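Local coordinates for protein manganese-dependent ADP-ribose/CDP-alcohol diphosphatase (Danio rerio, PDB 2NXF) that probably hydrolyses ADP-ribose and CDP-alcohols such as CDP-choline and CDP-glycerol, using a dinuclear metal centre of the calcineurin-like phosphoesterase fold, at residues E221-V231 and S257-H265; D84-W94 and L107-A115. All coordinates share one frame; numbering follows the deposited sequence. Where two conformers were deposited one is given.

Interaction 1. Residues E221-V231 and S257-H265; sequences ERVLIFSHLPV and SVLCFIAGH. With ZN (zinc ion), chain C.
His-228 and His-265 converge on one zinc ion just beyond the C-terminal ends of two neighbouring parallel strands, 222-227 and 258-263, joined through helix 245-253 as a beta-alpha-beta unit of the calcineurin-like metallophosphoesterase fold. The strand axes run 16° apart. The register of their backbone ladder shifts by one at a beta bulge, where Val-223 O accepts a bond from Leu-259 N at 2.8 Å and a weak one from Cys-260 N.

Phe-261 extends over the face of the sheet that carries Ile-225 and Ser-227. With CG anti to the backbone N (chi1 -173°), the ring is carried from CB toward Ile-225 and Ser-227 of the adjacent strand. CD1 and then CE1 meet the methyl CG2 of Ile-225, CE1 at 3.6 Å. At the tip, CZ lies against Ser-227 CB and Val-231 CG1, while Val-231 CG2 sits over the centre of one ring face, 3.8 Å from the centroid. At CE2 the ring edge meets Leu-229 O, which lies in the ring plane. That carbonyl also receives the hydroxyl of Ser-227, OG to O 2.8 Å, on a lone pair, a bond that spans His-228 and probably steadies the loop just after the strand. Helix 245-253 covers this face, with Leu-252 touching both Ile-225 and Phe-261. On the other face, Phe-226 lies alongside Ile-262, and Leu-224 packs on the sulfur of Cys-260.

Beyond the ladder, Gly-264 N bonds to His-228 O from above the carbonyl plane. The two histidine side chains cross at about a right angle, their ring planes 67° apart, and His-265 CB lies over a face of the His-228 ring. Asp-60 and Asn-96 bind the same zinc; Leu-58 O and Asn-198 hold the far nitrogens of His-228 and His-265, respectively. The zinc takes His-228 NE2 and His-265 ND1 at 2.2 Å each.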
loop_
_atom_site.group_PDB
_atom_site.type_symbol
_atom_site.label_atom_id
_atom_site.label_comp_id
_atom_site.label_asym_id
_atom_site.label_seq_id
_atom_site.Cartn_x
_atom_site.Cartn_y
_atom_site.Cartn_z
ATOM N N GLU A 221 13.191 14.946 11.426
ATOM C CA GLU A 221 13.174 13.685 10.695
ATOM C C GLU A 221 12.534 13.864 9.331
ATOM O O GLU A 221 11.722 14.784 9.130
ATOM C CB GLU A 221 12.401 12.620 11.486
ATOM C CG GLU A 221 13.138 12.151 12.714
ATOM C CD GLU A 221 12.298 11.224 13.576
ATOM O OE1 GLU A 221 11.072 11.096 13.335
ATOM O OE2 GLU A 221 12.888 10.637 14.512
ATOM N N ARG A 222 12.889 12.964 8.413
ATOM C CA ARG A 222 12.211 12.832 7.119
ATOM C C ARG A 222 11.347 11.595 7.194
ATOM O O ARG A 222 11.830 10.509 7.529
ATOM C CB ARG A 222 13.221 12.648 5.986
ATOM C CG ARG A 222 14.303 13.701 5.954
ATOM C CD ARG A 222 13.795 14.970 5.366
ATOM N NE ARG A 222 14.835 16.004 5.306
ATOM C CZ ARG A 222 14.639 17.207 4.780
ATOM N NH1 ARG A 222 13.458 17.504 4.242
ATOM N NH2 ARG A 222 15.622 18.101 4.778
ATOM N N VAL A 223 10.067 11.759 6.871
ATOM C CA VAL A 223 9.098 10.679 7.076
ATOM C C VAL A 223 8.584 10.111 5.758
ATOM O O VAL A 223 8.147 10.859 4.876
ATOM C CB VAL A 223 7.891 11.145 7.915
ATOM C CG1 VAL A 223 6.965 9.950 8.239
ATOM C CG2 VAL A 223 8.377 11.805 9.211
ATOM N N LEU A 224 8.633 8.788 5.645
ATOM C CA LEU A 224 8.089 8.095 4.501
ATOM C C LEU A 224 6.844 7.368 4.987
ATOM O O LEU A 224 6.908 6.603 5.962
ATOM C CB LEU A 224 9.082 7.058 3.965
ATOM C CG LEU A 224 10.409 7.602 3.392
ATOM C CD1 LEU A 224 11.460 7.899 4.496
ATOM C CD2 LEU A 224 10.964 6.558 2.444
ATOM N N ILE A 225 5.744 7.547 4.260
ATOM C CA ILE A 225 4.441 7.015 4.658
ATOM C C ILE A 225 3.982 6.035 3.604
ATOM O O ILE A 225 4.090 6.327 2.402
ATOM C CB ILE A 225 3.435 8.165 4.816
ATOM C CG1 ILE A 225 3.961 9.162 5.869
ATOM C CG2 ILE A 225 2.036 7.645 5.244
ATOM C CD1 ILE A 225 3.190 10.458 5.871
ATOM N N PHE A 226 3.485 4.882 4.050
ATOM C CA PHE A 226 3.125 3.790 3.145
ATOM C C PHE A 226 1.671 3.436 3.391
ATOM O O PHE A 226 1.245 3.326 4.548
ATOM C CB PHE A 226 3.987 2.557 3.424
ATOM C CG PHE A 226 5.461 2.791 3.231
ATOM C CD1 PHE A 226 6.066 2.551 2.010
ATOM C CD2 PHE A 226 6.249 3.284 4.289
ATOM C CE1 PHE A 226 7.444 2.770 1.842
ATOM C CE2 PHE A 226 7.621 3.507 4.110
ATOM C CZ PHE A 226 8.210 3.250 2.893
ATOM N N SER A 227 0.910 3.266 2.315
ATOM C CA SER A 227 -0.525 2.975 2.426
ATOM C C SER A 227 -0.915 2.112 1.231
ATOM O O SER A 227 -0.367 2.306 0.154
ATOM C CB SER A 227 -1.285 4.304 2.386
ATOM O OG SER A 227 -2.685 4.127 2.158
ATOM N N HIS A 228 -1.874 1.186 1.370
ATOM C CA HIS A 228 -2.234 0.463 0.144
ATOM C C HIS A 228 -2.832 1.469 -0.849
ATOM O O HIS A 228 -2.555 1.399 -2.059
ATOM C CB HIS A 228 -3.256 -0.647 0.389
ATOM C CG HIS A 228 -3.531 -1.450 -0.832
ATOM N ND1 HIS A 228 -2.542 -2.159 -1.487
ATOM C CD2 HIS A 228 -4.669 -1.629 -1.542
ATOM C CE1 HIS A 228 -3.073 -2.763 -2.541
ATOM N NE2 HIS A 228 -4.359 -2.455 -2.597
ATOM N N LEU A 229 -3.639 2.389 -0.333
ATOM C CA LEU A 229 -4.368 3.337 -1.175
ATOM C C LEU A 229 -3.672 4.682 -1.314
ATOM O O LEU A 229 -3.206 5.267 -0.316
ATOM C CB LEU A 229 -5.773 3.614 -0.593
ATOM C CG LEU A 229 -6.721 2.407 -0.517
ATOM C CD1 LEU A 229 -8.077 2.836 0.101
ATOM C CD2 LEU A 229 -6.908 1.775 -1.863
ATOM N N PRO A 230 -3.632 5.205 -2.548
ATOM C CA PRO A 230 -3.146 6.575 -2.777
ATOM C C PRO A 230 -4.142 7.613 -2.249
ATOM O O PRO A 230 -5.339 7.314 -2.077
ATOM C CB PRO A 230 -3.048 6.665 -4.307
ATOM C CG PRO A 230 -4.048 5.677 -4.817
ATOM C CD PRO A 230 -3.999 4.533 -3.809
ATOM N N VAL A 231 -3.637 8.819 -1.996
ATOM C CA VAL A 231 -4.494 9.904 -1.498
ATOM C C VAL A 231 -4.440 11.180 -2.341
ATOM O O VAL A 231 -5.282 12.061 -2.178
ATOM C CB VAL A 231 -4.216 10.244 -0.008
ATOM C CG1 VAL A 231 -4.487 9.021 0.915
ATOM C CG2 VAL A 231 -2.766 10.787 0.169
ATOM N N SER A 257 8.000 17.568 7.696
ATOM C CA SER A 257 8.740 16.306 7.814
ATOM C C SER A 257 8.356 15.260 6.769
ATOM O O SER A 257 9.091 14.303 6.559
ATOM C CB SER A 257 8.580 15.696 9.210
ATOM O OG SER A 257 7.218 15.480 9.494
ATOM N N VAL A 258 7.202 15.423 6.120
ATOM C CA VAL A 258 6.762 14.446 5.130
ATOM C C VAL A 258 7.696 14.486 3.907
ATOM O O VAL A 258 7.865 15.535 3.272
ATOM C CB VAL A 258 5.323 14.720 4.683
ATOM C CG1 VAL A 258 4.897 13.718 3.597
ATOM C CG2 VAL A 258 4.358 14.709 5.901
ATOM N N LEU A 259 8.289 13.337 3.601
ATOM C CA LEU A 259 9.162 13.218 2.445
ATOM C C LEU A 259 8.340 12.691 1.284
ATOM O O LEU A 259 8.279 13.314 0.220
ATOM C CB LEU A 259 10.359 12.311 2.749
ATOM C CG LEU A 259 11.302 12.005 1.576
ATOM C CD1 LEU A 259 11.938 13.268 0.974
ATOM C CD2 LEU A 259 12.352 10.989 2.026
ATOM N N CYS A 260 7.681 11.554 1.501
ATOM C CA CYS A 260 6.880 10.968 0.431
ATOM C C CYS A 260 5.765 10.107 0.990
ATOM O O CYS A 260 5.816 9.656 2.146
ATOM C CB CYS A 260 7.765 10.157 -0.506
ATOM S SG CYS A 260 8.677 8.823 0.308
ATOM N N PHE A 261 4.762 9.892 0.146
ATOM C CA PHE A 261 3.635 9.052 0.456
ATOM C C PHE A 261 3.601 8.009 -0.650
ATOM O O PHE A 261 3.479 8.353 -1.825
ATOM C CB PHE A 261 2.365 9.898 0.450
ATOM C CG PHE A 261 1.153 9.154 0.922
ATOM C CD1 PHE A 261 0.724 9.266 2.247
ATOM C CD2 PHE A 261 0.466 8.310 0.050
ATOM C CE1 PHE A 261 -0.414 8.549 2.694
ATOM C CE2 PHE A 261 -0.669 7.603 0.477
ATOM C CZ PHE A 261 -1.100 7.715 1.804
ATOM N N ILE A 262 3.773 6.749 -0.271
ATOM C CA ILE A 262 3.963 5.668 -1.261
ATOM C C ILE A 262 2.806 4.698 -1.143
ATOM O O ILE A 262 2.468 4.246 -0.037
ATOM C CB ILE A 262 5.328 4.939 -1.026
ATOM C CG1 ILE A 262 6.492 5.917 -1.252
ATOM C CG2 ILE A 262 5.489 3.752 -1.968
ATOM C CD1 ILE A 262 7.862 5.395 -0.766
ATOM N N ALA A 263 2.174 4.399 -2.278
ATOM C CA ALA A 263 1.001 3.540 -2.269
ATOM C C ALA A 263 1.042 2.538 -3.414
ATOM O O ALA A 263 1.872 2.660 -4.309
ATOM C CB ALA A 263 -0.272 4.394 -2.364
ATOM N N GLY A 264 0.146 1.554 -3.369
ATOM C CA GLY A 264 -0.033 0.608 -4.482
ATOM C C GLY A 264 -1.455 0.816 -4.982
ATOM O O GLY A 264 -1.912 1.965 -5.161
ATOM N N HIS A 265 -2.153 -0.300 -5.213
ATOM C CA HIS A 265 -3.596 -0.338 -5.551
ATOM C C HIS A 265 -3.909 0.041 -6.984
ATOM O O HIS A 265 -4.591 -0.716 -7.678
ATOM C CB HIS A 265 -4.451 0.472 -4.549
ATOM C CG HIS A 265 -5.933 0.205 -4.619
ATOM N ND1 HIS A 265 -6.491 -1.035 -4.375
ATOM C CD2 HIS A 265 -6.974 1.052 -4.807
ATOM C CE1 HIS A 265 -7.811 -0.946 -4.427
ATOM N NE2 HIS A 265 -8.134 0.313 -4.700
HETATM ZN ZN ZN C . -5.772 -3.148 -4.149
HETATM O O HOH W 1 10.928 15.988 4.232
HETATM O O HOH W 2 -5.142 -2.979 -6.197
#

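Interaction 2. Residues D84-W94 and L107-A115; sequences DACSVDVHHVW and LLSSRLNSA. With EOH (ethanol), chain G.
Trp-94, just beyond the edge strand 89-92, lies against the end of helix 104-108 and the turns that follow it. The apolar contacts centre on its indole: Leu-107 CB stands over one face of the six-membered ring, 3.6 Å from its centroid, and Leu-108 CD1 reaches CH2. Leu-112 CD2 covers a face of the His-92 ring in a second CH-pi contact.

Two hydrogen bonds join 84-94 to 107-115. Trp-94 NE1 donates to Leu-112 O at 2.9 Å; the acceptor lies close to the indole plane, but the donor stands well above the carbonyl plane. The N-H of His-92 points almost straight at Ser-114 OG (N to OG 2.9 Å, 176°), a hydroxyl that also bonds to Tyr-132 and Tyr-134. Within 107-115, Ser-110 OG accepts from Leu-112 N in an ST turn, which probably helps to set the Leu-112 backbone. An alanine in place of Trp-94 would probably leave Leu-112 O without its indole donor and open a gap beside Leu-107.

The charged contact is a salt bridge between two solvent-exposed side chains. Bent at chi2 and chi3 (-72° and -47°), Arg-111 brings NH2 to Asp-84 OD1 at 2.7 Å and NH1 to OD2 at 2.9 Å, end-on and nearly coplanar. Two directional N-H bonds and a two-pronged ion pair suggest that 107-115 is oriented on 84-94 by polar geometry as well as by apolar contact.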
loop_
_atom_site.group_PDB
_atom_site.type_symbol
_atom_site.label_atom_id
_atom_site.label_comp_id
_atom_site.label_asym_id
_atom_site.label_seq_id
_atom_site.Cartn_x
_atom_site.Cartn_y
_atom_site.Cartn_z
ATOM N N ASP A 84 11.132 -14.706 2.139
ATOM C CA ASP A 84 12.057 -15.157 3.193
ATOM C C ASP A 84 13.489 -15.336 2.687
ATOM O O ASP A 84 14.446 -15.204 3.459
ATOM C CB ASP A 84 11.566 -16.460 3.820
ATOM C CG ASP A 84 10.402 -16.256 4.762
ATOM O OD1 ASP A 84 10.133 -15.110 5.178
ATOM O OD2 ASP A 84 9.735 -17.259 5.088
ATOM N N ALA A 85 13.625 -15.650 1.400
ATOM C CA ALA A 85 14.928 -15.827 0.758
ATOM C C ALA A 85 15.772 -14.550 0.773
ATOM O O ALA A 85 16.988 -14.619 0.591
ATOM C CB ALA A 85 14.743 -16.330 -0.674
ATOM N N CYS A 86 15.134 -13.392 0.989
ATOM C CA CYS A 86 15.850 -12.111 1.014
ATOM C C CYS A 86 16.661 -11.914 2.297
ATOM O O CYS A 86 17.591 -11.100 2.330
ATOM C CB CYS A 86 14.888 -10.939 0.820
ATOM S SG CYS A 86 15.647 -9.492 0.030
ATOM N N SER A 87 16.292 -12.644 3.354
ATOM C CA SER A 87 17.014 -12.616 4.641
ATOM C C SER A 87 17.050 -11.266 5.378
ATOM O O SER A 87 17.957 -11.021 6.175
ATOM C CB SER A 87 18.444 -13.161 4.478
ATOM O OG SER A 87 18.445 -14.434 3.851
ATOM N N VAL A 88 16.078 -10.389 5.106
ATOM C CA VAL A 88 15.939 -9.152 5.883
ATOM C C VAL A 88 14.477 -8.926 6.241
ATOM O O VAL A 88 13.596 -9.597 5.705
ATOM C CB VAL A 88 16.491 -7.881 5.157
ATOM C CG1 VAL A 88 18.024 -7.922 5.040
ATOM C CG2 VAL A 88 15.812 -7.667 3.819
ATOM N N ASP A 89 14.231 -7.978 7.137
ATOM C CA ASP A 89 12.875 -7.638 7.551
ATOM C C ASP A 89 12.052 -7.220 6.348
ATOM O O ASP A 89 12.510 -6.411 5.536
ATOM C CB ASP A 89 12.878 -6.460 8.534
ATOM C CG ASP A 89 13.383 -6.827 9.919
ATOM O OD1 ASP A 89 13.539 -8.031 10.239
ATOM O OD2 ASP A 89 13.629 -5.879 10.706
ATOM N N VAL A 90 10.832 -7.750 6.256
ATOM C CA VAL A 90 9.873 -7.304 5.250
ATOM C C VAL A 90 8.684 -6.683 5.977
ATOM O O VAL A 90 8.162 -7.245 6.954
ATOM C CB VAL A 90 9.394 -8.473 4.345
ATOM C CG1 VAL A 90 8.412 -7.971 3.296
ATOM C CG2 VAL A 90 10.609 -9.145 3.664
ATOM N N HIS A 91 8.280 -5.509 5.516
ATOM C CA HIS A 91 7.146 -4.799 6.114
ATOM C C HIS A 91 5.967 -4.929 5.171
ATOM O O HIS A 91 6.091 -4.669 3.967
ATOM C CB HIS A 91 7.509 -3.344 6.379
ATOM C CG HIS A 91 8.577 -3.203 7.410
ATOM N ND1 HIS A 91 8.304 -3.212 8.763
ATOM C CD2 HIS A 91 9.927 -3.163 7.294
ATOM C CE1 HIS A 91 9.440 -3.138 9.435
ATOM N NE2 HIS A 91 10.436 -3.100 8.567
ATOM N N HIS A 92 4.847 -5.383 5.724
ATOM C CA HIS A 92 3.678 -5.740 4.928
ATOM C C HIS A 92 2.555 -4.745 5.177
ATOM O O HIS A 92 2.109 -4.587 6.322
ATOM C CB HIS A 92 3.174 -7.139 5.313
ATOM C CG HIS A 92 4.214 -8.207 5.186
ATOM N ND1 HIS A 92 4.623 -8.714 3.973
ATOM C CD2 HIS A 92 4.924 -8.865 6.131
ATOM C CE1 HIS A 92 5.550 -9.637 4.179
ATOM N NE2 HIS A 92 5.759 -9.740 5.478
ATOM N N VAL A 93 2.113 -4.103 4.099
ATOM C CA VAL A 93 0.931 -3.248 4.099
ATOM C C VAL A 93 -0.266 -4.124 3.751
ATOM O O VAL A 93 -0.165 -4.961 2.856
ATOM C CB VAL A 93 1.126 -2.102 3.051
ATOM C CG1 VAL A 93 -0.147 -1.265 2.909
ATOM C CG2 VAL A 93 2.289 -1.224 3.444
ATOM N N TRP A 94 -1.388 -3.949 4.453
ATOM C CA TRP A 94 -2.603 -4.721 4.123
ATOM C C TRP A 94 -3.495 -3.954 3.144
ATOM O O TRP A 94 -3.866 -2.792 3.388
ATOM C CB TRP A 94 -3.410 -5.133 5.360
ATOM C CG TRP A 94 -2.645 -5.955 6.346
ATOM C CD1 TRP A 94 -1.427 -6.561 6.161
ATOM C CD2 TRP A 94 -3.069 -6.293 7.666
ATOM N NE1 TRP A 94 -1.059 -7.227 7.308
ATOM C CE2 TRP A 94 -2.036 -7.070 8.254
ATOM C CE3 TRP A 94 -4.206 -5.988 8.423
ATOM C CZ2 TRP A 94 -2.114 -7.558 9.569
ATOM C CZ3 TRP A 94 -4.287 -6.471 9.737
ATOM C CH2 TRP A 94 -3.243 -7.250 10.292
ATOM N N LEU A 107 -5.201 -12.168 9.942
ATOM C CA LEU A 107 -4.064 -11.386 9.487
ATOM C C LEU A 107 -3.114 -11.065 10.652
ATOM O O LEU A 107 -1.891 -11.170 10.506
ATOM C CB LEU A 107 -4.542 -10.111 8.791
ATOM C CG LEU A 107 -5.108 -10.363 7.393
ATOM C CD1 LEU A 107 -5.971 -9.186 6.979
ATOM C CD2 LEU A 107 -3.959 -10.598 6.402
ATOM N N LEU A 108 -3.670 -10.716 11.809
ATOM C CA LEU A 108 -2.824 -10.395 12.954
ATOM C C LEU A 108 -1.965 -11.578 13.414
ATOM O O LEU A 108 -0.826 -11.381 13.860
ATOM C CB LEU A 108 -3.649 -9.815 14.095
ATOM C CG LEU A 108 -2.915 -8.805 14.979
ATOM C CD1 LEU A 108 -2.615 -7.519 14.213
ATOM C CD2 LEU A 108 -3.748 -8.522 16.204
ATOM N N SER A 109 -2.488 -12.798 13.285
ATOM C CA SER A 109 -1.751 -13.994 13.710
ATOM C C SER A 109 -0.812 -14.534 12.622
ATOM O O SER A 109 -0.120 -15.542 12.838
ATOM C CB SER A 109 -2.731 -15.097 14.155
ATOM O OG SER A 109 -3.353 -15.664 13.013
ATOM N N SER A 110 -0.795 -13.872 11.464
ATOM C CA SER A 110 -0.097 -14.383 10.274
ATOM C C SER A 110 1.297 -13.776 10.069
ATOM O O SER A 110 1.679 -12.835 10.763
ATOM C CB SER A 110 -0.924 -14.106 9.020
ATOM O OG SER A 110 -0.767 -12.745 8.599
ATOM N N ARG A 111 2.011 -14.295 9.070
ATOM C CA ARG A 111 3.314 -13.752 8.657
ATOM C C ARG A 111 3.188 -12.324 8.103
ATOM O O ARG A 111 4.203 -11.618 7.978
ATOM C CB ARG A 111 3.971 -14.637 7.583
ATOM C CG ARG A 111 4.361 -16.068 8.032
ATOM C CD ARG A 111 5.549 -16.129 8.971
ATOM N NE ARG A 111 6.715 -15.323 8.584
ATOM C CZ ARG A 111 7.598 -15.619 7.625
ATOM N NH1 ARG A 111 7.462 -16.701 6.866
ATOM N NH2 ARG A 111 8.622 -14.795 7.409
ATOM N N LEU A 112 1.963 -11.898 7.769
ATOM C CA LEU A 112 1.749 -10.539 7.238
ATOM C C LEU A 112 1.681 -9.446 8.313
ATOM O O LEU A 112 1.577 -8.257 7.981
ATOM C CB LEU A 112 0.492 -10.464 6.356
ATOM C CG LEU A 112 0.552 -11.341 5.097
ATOM C CD1 LEU A 112 -0.807 -11.271 4.367
ATOM C CD2 LEU A 112 1.648 -10.883 4.171
ATOM N N ASN A 113 1.710 -9.844 9.581
ATOM C CA ASN A 113 1.774 -8.874 10.663
ATOM C C ASN A 113 3.247 -8.556 10.931
ATOM O O ASN A 113 3.943 -9.283 11.662
ATOM C CB ASN A 113 1.067 -9.405 11.917
ATOM C CG ASN A 113 1.183 -8.450 13.104
ATOM O OD1 ASN A 113 1.795 -7.375 12.996
ATOM N ND2 ASN A 113 0.602 -8.832 14.236
ATOM N N SER A 114 3.716 -7.453 10.355
ATOM C CA SER A 114 5.099 -7.020 10.552
ATOM C C SER A 114 5.241 -5.931 11.622
ATOM O O SER A 114 6.319 -5.364 11.796
ATOM C CB SER A 114 5.688 -6.546 9.221
ATOM O OG SER A 114 4.831 -5.615 8.592
ATOM N N ALA A 115 4.161 -5.645 12.342
ATOM C CA ALA A 115 4.188 -4.563 13.339
ATOM C C ALA A 115 4.943 -4.959 14.602
ATOM O O ALA A 115 5.457 -4.083 15.303
ATOM C CB ALA A 115 2.781 -4.124 13.681
HETATM C C1 EOH G . 19.596 -8.545 1.865
HETATM C C2 EOH G . 20.625 -7.799 2.717
HETATM O O EOH G . 19.868 -9.937 1.819
#

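In the fold
Interaction 1 is almost wholly buried and joins neighbouring strands of one sheet and the metal-binding loops after them, whereas interaction 2 is partly buried and sets helix-end turns against the edge strand 89-92 of the other sheet. Their chemistry follows: a parallel backbone ladder, apolar side chains and metal bonds in the first; both use CH-pi contacts, but the second adds hydrogen bonds from side chains across the contact and a solvent-side ion pair. The centres are about 18 Å apart, yet the two meet where Val-93 packs on Phe-226 and His-228, and the Trp-94 backbone touches His-228. Interaction 1 supplies two zinc ligands directly, while 84-94 ends two residues before the ligand Asn-96.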